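Local atomic coordinates of interphotoreceptor retinoid-binding protein (Xenopus laevis, PDB entry 1J7X), a protein that probably binds and carries visual-cycle retinoids through the matrix between the photoreceptors and the pigment epithelium of the retina. Residues 111-123 with 152-164. Numbering follows the deposited sequence.
Sequences LRFDQFADVSVIA and GGSSTAVPLLLSY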
# COMPACT_ATOMS: atom_id res chain seq x y z
N LEU A 111 15.15 3.77 11.80
CA LEU A 111 14.74 4.76 10.77
C LEU A 111 13.27 4.96 10.85
O LEU A 111 12.48 4.01 10.73
CB LEU A 111 15.08 4.26 9.37
CG LEU A 111 14.52 5.00 8.21
CD1 LEU A 111 14.89 6.46 8.24
CD2 LEU A 111 15.00 4.38 7.00
N ARG A 112 12.84 6.17 11.16
CA ARG A 112 11.46 6.54 11.13
C ARG A 112 11.20 7.65 10.19
O ARG A 112 11.98 8.63 10.16
CB ARG A 112 10.92 6.93 12.53
CG ARG A 112 9.52 7.49 12.52
CD ARG A 112 9.02 7.82 13.88
NE ARG A 112 7.80 8.59 13.80
CZ ARG A 112 7.21 9.10 14.84
NH1 ARG A 112 7.76 8.95 16.07
NH2 ARG A 112 6.09 9.83 14.68
N PHE A 113 10.06 7.55 9.41
CA PHE A 113 9.56 8.63 8.60
C PHE A 113 8.05 8.37 8.47
O PHE A 113 7.66 7.21 8.52
CB PHE A 113 10.27 8.85 7.28
CG PHE A 113 10.27 7.65 6.35
CD1 PHE A 113 11.04 6.55 6.62
CD2 PHE A 113 9.42 7.65 5.27
CE1 PHE A 113 11.02 5.51 5.80
CE2 PHE A 113 9.47 6.59 4.42
CZ PHE A 113 10.22 5.55 4.69
N ASP A 114 7.25 9.41 8.38
CA ASP A 114 5.83 9.29 8.51
C ASP A 114 4.95 9.64 7.25
O ASP A 114 3.72 9.79 7.37
CB ASP A 114 5.35 10.15 9.62
CG ASP A 114 5.93 9.80 10.95
OD1 ASP A 114 6.55 8.77 11.14
OD2 ASP A 114 5.80 10.63 11.90
N GLN A 115 5.63 9.82 6.12
CA GLN A 115 4.94 10.03 4.87
C GLN A 115 5.82 9.51 3.74
O GLN A 115 6.97 9.30 3.97
CB GLN A 115 4.64 11.52 4.72
CG GLN A 115 5.79 12.38 4.60
CD GLN A 115 5.40 13.80 4.32
OE1 GLN A 115 5.06 14.56 5.29
NE2 GLN A 115 5.57 14.21 3.06
N PHE A 116 5.25 9.33 2.55
CA PHE A 116 5.96 8.94 1.33
C PHE A 116 5.64 10.12 0.37
O PHE A 116 4.55 10.32 -0.05
CB PHE A 116 5.43 7.63 0.78
CG PHE A 116 6.12 6.44 1.35
CD1 PHE A 116 5.77 5.96 2.57
CD2 PHE A 116 7.10 5.78 0.60
CE1 PHE A 116 6.47 4.92 3.08
CE2 PHE A 116 7.75 4.69 1.09
CZ PHE A 116 7.42 4.25 2.32
N ALA A 117 6.62 10.89 0.03
CA ALA A 117 6.42 11.95 -0.95
C ALA A 117 6.58 11.39 -2.38
O ALA A 117 7.12 10.32 -2.56
CB ALA A 117 7.45 12.97 -0.72
N ASP A 118 6.07 12.14 -3.34
CA ASP A 118 6.13 11.78 -4.72
C ASP A 118 7.63 11.67 -5.14
O ASP A 118 8.50 12.34 -4.57
CB ASP A 118 5.45 12.84 -5.60
CG ASP A 118 5.42 12.44 -7.04
OD1 ASP A 118 4.60 11.57 -7.41
OD2 ASP A 118 6.29 12.89 -7.82
N VAL A 119 7.87 10.82 -6.13
CA VAL A 119 9.24 10.64 -6.56
C VAL A 119 9.89 11.99 -7.02
O VAL A 119 11.11 12.13 -6.99
CB VAL A 119 9.37 9.49 -7.58
CG1 VAL A 119 8.79 9.89 -8.92
CG2 VAL A 119 10.83 9.02 -7.68
N SER A 120 9.04 12.96 -7.45
CA SER A 120 9.62 14.23 -7.91
C SER A 120 10.25 15.00 -6.75
O SER A 120 11.21 15.74 -6.95
CB SER A 120 8.60 15.03 -8.68
OG SER A 120 7.48 15.39 -7.89
N VAL A 121 9.70 14.80 -5.55
CA VAL A 121 10.17 15.39 -4.35
C VAL A 121 11.40 14.69 -3.87
O VAL A 121 12.43 15.32 -3.54
CB VAL A 121 9.10 15.43 -3.31
CG1 VAL A 121 9.70 15.93 -1.97
CG2 VAL A 121 7.89 16.33 -3.81
N ILE A 122 11.37 13.35 -3.86
CA ILE A 122 12.48 12.59 -3.43
C ILE A 122 13.69 12.87 -4.27
O ILE A 122 14.81 12.87 -3.75
CB ILE A 122 12.27 11.05 -3.39
CG1 ILE A 122 11.13 10.69 -2.44
CG2 ILE A 122 13.55 10.27 -3.00
CD1 ILE A 122 11.44 11.08 -0.97
N ALA A 123 13.46 13.16 -5.55
CA ALA A 123 14.58 13.48 -6.45
C ALA A 123 15.37 14.68 -5.91
O ALA A 123 16.61 14.59 -5.66
CB ALA A 123 14.03 13.82 -7.82
N GLY A 152 1.45 7.24 4.63
CA GLY A 152 1.73 7.08 3.22
C GLY A 152 1.73 8.36 2.41
O GLY A 152 2.45 9.41 2.74
N GLY A 153 1.09 8.24 1.28
CA GLY A 153 1.04 9.27 0.18
C GLY A 153 1.11 8.58 -1.14
O GLY A 153 0.67 7.41 -1.32
N SER A 154 1.76 9.24 -2.12
CA SER A 154 1.97 8.71 -3.45
C SER A 154 2.91 7.51 -3.38
O SER A 154 3.83 7.48 -2.51
CB SER A 154 2.65 9.78 -4.29
OG SER A 154 3.19 9.17 -5.49
N SER A 155 2.69 6.53 -4.25
CA SER A 155 3.55 5.33 -4.31
C SER A 155 4.66 5.51 -5.30
O SER A 155 5.41 4.57 -5.53
CB SER A 155 2.73 4.03 -4.64
OG SER A 155 1.74 3.95 -3.62
N THR A 156 4.74 6.65 -5.95
CA THR A 156 5.75 6.82 -7.05
C THR A 156 7.21 6.59 -6.68
O THR A 156 7.98 6.15 -7.48
CB THR A 156 5.63 8.22 -7.75
OG1 THR A 156 5.83 9.30 -6.81
CG2 THR A 156 4.24 8.42 -8.37
N ALA A 157 7.55 6.82 -5.41
CA ALA A 157 8.94 6.58 -4.93
C ALA A 157 9.15 5.25 -4.27
O ALA A 157 10.23 4.95 -3.87
CB ALA A 157 9.37 7.65 -3.99
N VAL A 158 8.12 4.37 -4.20
CA VAL A 158 8.32 3.10 -3.56
C VAL A 158 9.39 2.23 -4.20
O VAL A 158 10.18 1.62 -3.52
CB VAL A 158 6.96 2.44 -3.38
CG1 VAL A 158 7.07 1.08 -2.83
CG2 VAL A 158 6.09 3.22 -2.37
N PRO A 159 9.38 2.10 -5.54
CA PRO A 159 10.41 1.29 -6.15
C PRO A 159 11.82 1.77 -5.84
O PRO A 159 12.71 0.99 -5.56
CB PRO A 159 10.07 1.34 -7.65
CG PRO A 159 8.53 1.59 -7.64
CD PRO A 159 8.31 2.56 -6.45
N LEU A 160 12.02 3.05 -5.88
CA LEU A 160 13.30 3.66 -5.59
C LEU A 160 13.72 3.36 -4.19
O LEU A 160 14.85 2.93 -3.95
CB LEU A 160 13.22 5.18 -5.86
CG LEU A 160 14.58 5.89 -5.53
CD1 LEU A 160 15.64 5.31 -6.41
CD2 LEU A 160 14.46 7.41 -5.77
N LEU A 161 12.83 3.56 -3.22
CA LEU A 161 13.18 3.24 -1.85
C LEU A 161 13.55 1.79 -1.66
O LEU A 161 14.49 1.43 -0.99
CB LEU A 161 12.07 3.65 -0.89
CG LEU A 161 12.26 3.29 0.56
CD1 LEU A 161 13.45 3.95 1.09
CD2 LEU A 161 11.08 3.67 1.50
N LEU A 162 12.74 0.91 -2.21
CA LEU A 162 12.96 -0.48 -2.07
C LEU A 162 14.37 -0.87 -2.55
O LEU A 162 15.01 -1.74 -1.98
CB LEU A 162 11.92 -1.19 -2.85
CG LEU A 162 10.52 -1.33 -2.27
CD1 LEU A 162 9.56 -1.88 -3.35
CD2 LEU A 162 10.49 -2.22 -1.10
N SER A 163 14.82 -0.18 -3.58
CA SER A 163 16.13 -0.45 -4.24
C SER A 163 17.29 -0.28 -3.34
O SER A 163 18.34 -0.88 -3.57
CB SER A 163 16.28 0.38 -5.47
OG SER A 163 15.22 0.13 -6.44
N TYR A 164 17.13 0.43 -2.24
CA TYR A 164 18.20 0.53 -1.24
C TYR A 164 18.40 -0.74 -0.44
O TYR A 164 19.38 -0.86 0.33
CB TYR A 164 17.97 1.75 -0.29
CG TYR A 164 18.24 3.08 -0.94
CD1 TYR A 164 17.29 3.72 -1.72
CD2 TYR A 164 19.37 3.77 -0.66
CE1 TYR A 164 17.51 4.92 -2.37
CE2 TYR A 164 19.66 4.96 -1.36
CZ TYR A 164 18.73 5.55 -2.14
OH TYR A 164 19.00 6.78 -2.75
O HOH W 1 6.45 7.74 -3.00
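The hydroxyl of Thr156 takes part in two short bonds where the loop ahead of helix 158-163 meets the start of helix 119-137. OG1 accepts the backbone N-H of Val119, with N to OG1 only 2.6 Å, and gives its own proton to Asp118, OG1 to OD1 being 2.7 Å. The hydroxyl comes at OD1 from above the carboxylate plane, 77° out of it. Thr156 holds OG1 between its backbone N and carbonyl carbon (chi1 60°), which turns the oxygen to the helix start and lets CG2 lie against OD1. The other carboxylate oxygen of Asp118, OD2, caps the helix by accepting from Ser120 N, and also takes the hydroxyl of Ser120, from the opposite face of the carboxylate, so both oxygens are engaged and the group's rotation is probably fixed.

Next to these bonds a water joins the two loops, donating to Ala117 O and Ser154 O and accepting from Ala157 N. Further back along the chain, Phe116 N bonds to Gly152 O at 2.8 Å, whereas Phe116 O is buried with no partner.

The apolar part of the contact is formed by Phe113, Phe116 and Ile122 with Ala157, Val158, Leu160 and Leu161. Leu161 CD2 meets the Phe116 ring obliquely, 3.5 Å from CE2, and also reaches CZ of Phe113; Val158 CG2 meets the Phe116 ring at CD2. The Phe113 ring brings CE2 over one face of Phe116, offset toward its rim. On the helix 119-137 side, Ile122 sets CG1 against Ala157 CB at 3.8 Å, and its CG2 approaches Leu160 CD2.

The contact thus ties the connection that leads from strand 108-112, a member of the mixed sheet of this ClpP/crotonase-clan domain, into helix 119-137 to short helix 158-163; helix 216-226 adds Ala216 against Phe116 and Phe220 against Leu161, while Trp134 of helix 119-137 also touches Leu161.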